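Local coordinates for protein 2-dehydro-3-deoxy-d-gluconate/2-dehydro-3-deoxy-phosphogluconate aldolase (Picrophilus torridus, PDB 4UXD) that is an aldolase of the dihydrodipicolinate synthetase family, built as a TIM barrel and assembled from four protein chains, at residues 78-83 with 107-112. Sequence-based numbering, arbitrary orientation.
Sequences ERKDFL and NELMKF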
loop_
_atom_site.group_PDB
_atom_site.type_symbol
_atom_site.label_atom_id
_atom_site.label_comp_id
_atom_site.label_asym_id
_atom_site.label_seq_id
_atom_site.Cartn_x
_atom_site.Cartn_y
_atom_site.Cartn_z
ATOM N N GLU A 78 33.378 -10.728 1.884
ATOM C CA GLU A 78 32.815 -11.883 1.166
ATOM C C GLU A 78 32.397 -11.559 -0.260
ATOM O O GLU A 78 32.435 -12.422 -1.143
ATOM C CB GLU A 78 31.597 -12.431 1.894
ATOM C CG GLU A 78 31.901 -13.211 3.144
ATOM C CD GLU A 78 30.653 -13.479 3.947
ATOM O OE1 GLU A 78 29.860 -12.528 4.140
ATOM O OE2 GLU A 78 30.449 -14.635 4.359
ATOM N N ARG A 79 31.979 -10.316 -0.476
ATOM C CA ARG A 79 31.456 -9.917 -1.770
ATOM C C ARG A 79 32.608 -9.654 -2.727
ATOM O O ARG A 79 32.578 -10.095 -3.872
ATOM C CB ARG A 79 30.548 -8.690 -1.645
ATOM C CG ARG A 79 29.168 -9.019 -1.040
ATOM C CD ARG A 79 28.342 -7.765 -0.818
ATOM N NE ARG A 79 27.822 -7.246 -2.078
ATOM C CZ ARG A 79 27.412 -5.994 -2.258
ATOM N NH1 ARG A 79 27.477 -5.130 -1.252
ATOM N NH2 ARG A 79 26.943 -5.603 -3.445
ATOM N N LYS A 80 33.628 -8.949 -2.257
ATOM C CA LYS A 80 34.824 -8.754 -3.064
ATOM C C LYS A 80 35.372 -10.110 -3.475
ATOM O O LYS A 80 35.718 -10.331 -4.638
ATOM C CB LYS A 80 35.882 -7.981 -2.307
ATOM C CG LYS A 80 35.635 -6.504 -2.164
ATOM C CD LYS A 80 36.827 -5.871 -1.462
ATOM C CE LYS A 80 36.473 -4.564 -0.792
ATOM N NZ LYS A 80 37.558 -4.130 0.129
ATOM N N ASP A 81 35.425 -11.026 -2.515
ATOM C CA ASP A 81 36.009 -12.334 -2.764
ATOM C C ASP A 81 35.207 -13.079 -3.827
ATOM O O ASP A 81 35.787 -13.670 -4.735
ATOM C CB ASP A 81 36.099 -13.146 -1.467
ATOM C CG ASP A 81 37.207 -12.642 -0.534
ATOM O OD1 ASP A 81 38.141 -11.936 -1.008
ATOM O OD2 ASP A 81 37.137 -12.956 0.674
ATOM N N PHE A 82 33.879 -13.012 -3.751
ATOM C CA PHE A 82 33.029 -13.740 -4.705
ATOM C C PHE A 82 33.146 -13.185 -6.136
ATOM O O PHE A 82 33.211 -13.943 -7.101
ATOM C CB PHE A 82 31.587 -13.698 -4.234
ATOM C CG PHE A 82 30.658 -14.582 -5.004
ATOM C CD1 PHE A 82 30.607 -15.946 -4.756
ATOM C CD2 PHE A 82 29.794 -14.044 -5.941
ATOM C CE1 PHE A 82 29.728 -16.760 -5.446
ATOM C CE2 PHE A 82 28.907 -14.855 -6.632
ATOM C CZ PHE A 82 28.874 -16.212 -6.385
ATOM N N LEU A 83 33.171 -11.865 -6.273
ATOM C CA LEU A 83 33.362 -11.251 -7.583
ATOM C C LEU A 83 34.700 -11.707 -8.181
ATOM O O LEU A 83 34.817 -11.925 -9.385
ATOM C CB LEU A 83 33.316 -9.725 -7.484
ATOM C CG LEU A 83 32.026 -9.079 -6.976
ATOM C CD1 LEU A 83 32.109 -7.567 -7.112
ATOM C CD2 LEU A 83 30.793 -9.604 -7.701
ATOM N N ASN A 107 31.654 2.511 -4.208
ATOM C CA ASN A 107 32.903 2.985 -4.805
ATOM C C ASN A 107 33.990 1.949 -4.689
ATOM O O ASN A 107 34.705 1.671 -5.645
ATOM C CB ASN A 107 33.376 4.272 -4.140
ATOM C CG ASN A 107 32.459 5.430 -4.407
ATOM O OD1 ASN A 107 31.808 5.497 -5.452
ATOM N ND2 ASN A 107 32.391 6.352 -3.460
ATOM N N GLU A 108 34.109 1.377 -3.500
ATOM C CA GLU A 108 35.052 0.297 -3.257
ATOM C C GLU A 108 34.788 -0.891 -4.189
ATOM O O GLU A 108 35.693 -1.317 -4.909
ATOM C CB GLU A 108 34.972 -0.129 -1.791
ATOM C CG GLU A 108 36.149 -0.951 -1.274
ATOM C CD GLU A 108 36.223 -0.967 0.252
ATOM O OE1 GLU A 108 35.743 -0.004 0.883
ATOM O OE2 GLU A 108 36.751 -1.937 0.831
ATOM N N LEU A 109 33.550 -1.399 -4.187
ATOM C CA LEU A 109 33.159 -2.551 -5.007
ATOM C C LEU A 109 33.300 -2.298 -6.510
ATOM O O LEU A 109 33.549 -3.230 -7.280
ATOM C CB LEU A 109 31.710 -2.959 -4.717
ATOM C CG LEU A 109 31.426 -3.745 -3.439
ATOM C CD1 LEU A 109 29.923 -3.725 -3.108
ATOM C CD2 LEU A 109 31.941 -5.188 -3.523
ATOM N N MET A 110 33.123 -1.050 -6.932
ATOM C CA MET A 110 33.239 -0.727 -8.354
ATOM C C MET A 110 34.703 -0.619 -8.763
ATOM O O MET A 110 35.118 -1.179 -9.773
ATOM C CB MET A 110 32.488 0.563 -8.685
ATOM C CG MET A 110 30.978 0.348 -8.858
ATOM S SD MET A 110 30.137 1.665 -9.781
ATOM C CE MET A 110 30.488 3.022 -8.708
ATOM N N LYS A 111 35.471 0.095 -7.952
ATOM C CA LYS A 111 36.907 0.228 -8.130
ATOM C C LYS A 111 37.571 -1.134 -8.205
ATOM O O LYS A 111 38.433 -1.377 -9.041
ATOM C CB LYS A 111 37.503 1.047 -6.980
ATOM C CG LYS A 111 38.981 1.345 -7.110
ATOM C CD LYS A 111 39.369 2.585 -6.313
ATOM C CE LYS A 111 39.249 2.356 -4.817
ATOM N NZ LYS A 111 39.469 3.607 -4.044
ATOM N N PHE A 112 37.140 -2.020 -7.321
ATOM C CA PHE A 112 37.685 -3.364 -7.238
ATOM C C PHE A 112 37.322 -4.201 -8.458
ATOM O O PHE A 112 38.136 -4.976 -8.941
ATOM C CB PHE A 112 37.177 -4.032 -5.961
ATOM C CG PHE A 112 37.483 -5.494 -5.867
ATOM C CD1 PHE A 112 36.597 -6.434 -6.361
ATOM C CD2 PHE A 112 38.645 -5.936 -5.253
ATOM C CE1 PHE A 112 36.865 -7.797 -6.254
ATOM C CE2 PHE A 112 38.915 -7.293 -5.145
ATOM C CZ PHE A 112 38.019 -8.224 -5.648
#
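Lys80 reaches across from 78-83 to 107-112 and meets Phe112, Leu109 and Glu108 in turn. Its CB sits over one face of the Phe112 ring, 4.1 Å from the ring centroid and 15° off the normal, a CH-pi contact displaced toward the rim. Lys80 CG lies 4.2 Å from Leu109 CD2, and from there the extended chain carries its ammonium group to Glu108, with which it forms a salt bridge. The modelled separation of Lys80 NZ from Glu108 OE2, 2.4 Å, is too short to be taken literally. The glutamate crosses the lysine at about a right angle.

Helices 76-88 and 103-115 are neighbours on the outside of the (beta/alpha)8 barrel; the segments 78-83 and 107-112 run nearly parallel, their axes 10.7 Å apart at closest approach and crossing at -20°.

Phe112, its chi1 of 171° swinging CG opposite the backbone N, extends to helix 76-88, where Leu83 CB lies at the ring edge, 4.2 Å from Phe112 CE1. Leu109 fills the buried side, its CD2 4.3 Å from Leu83 CD1. Its other methyl, CD1, rests over one face of the Arg79 guanidinium, 3.4 Å from Arg79 NH1, while that same nitrogen is hydrogen-bonded to the carbonyl oxygen of Gly99.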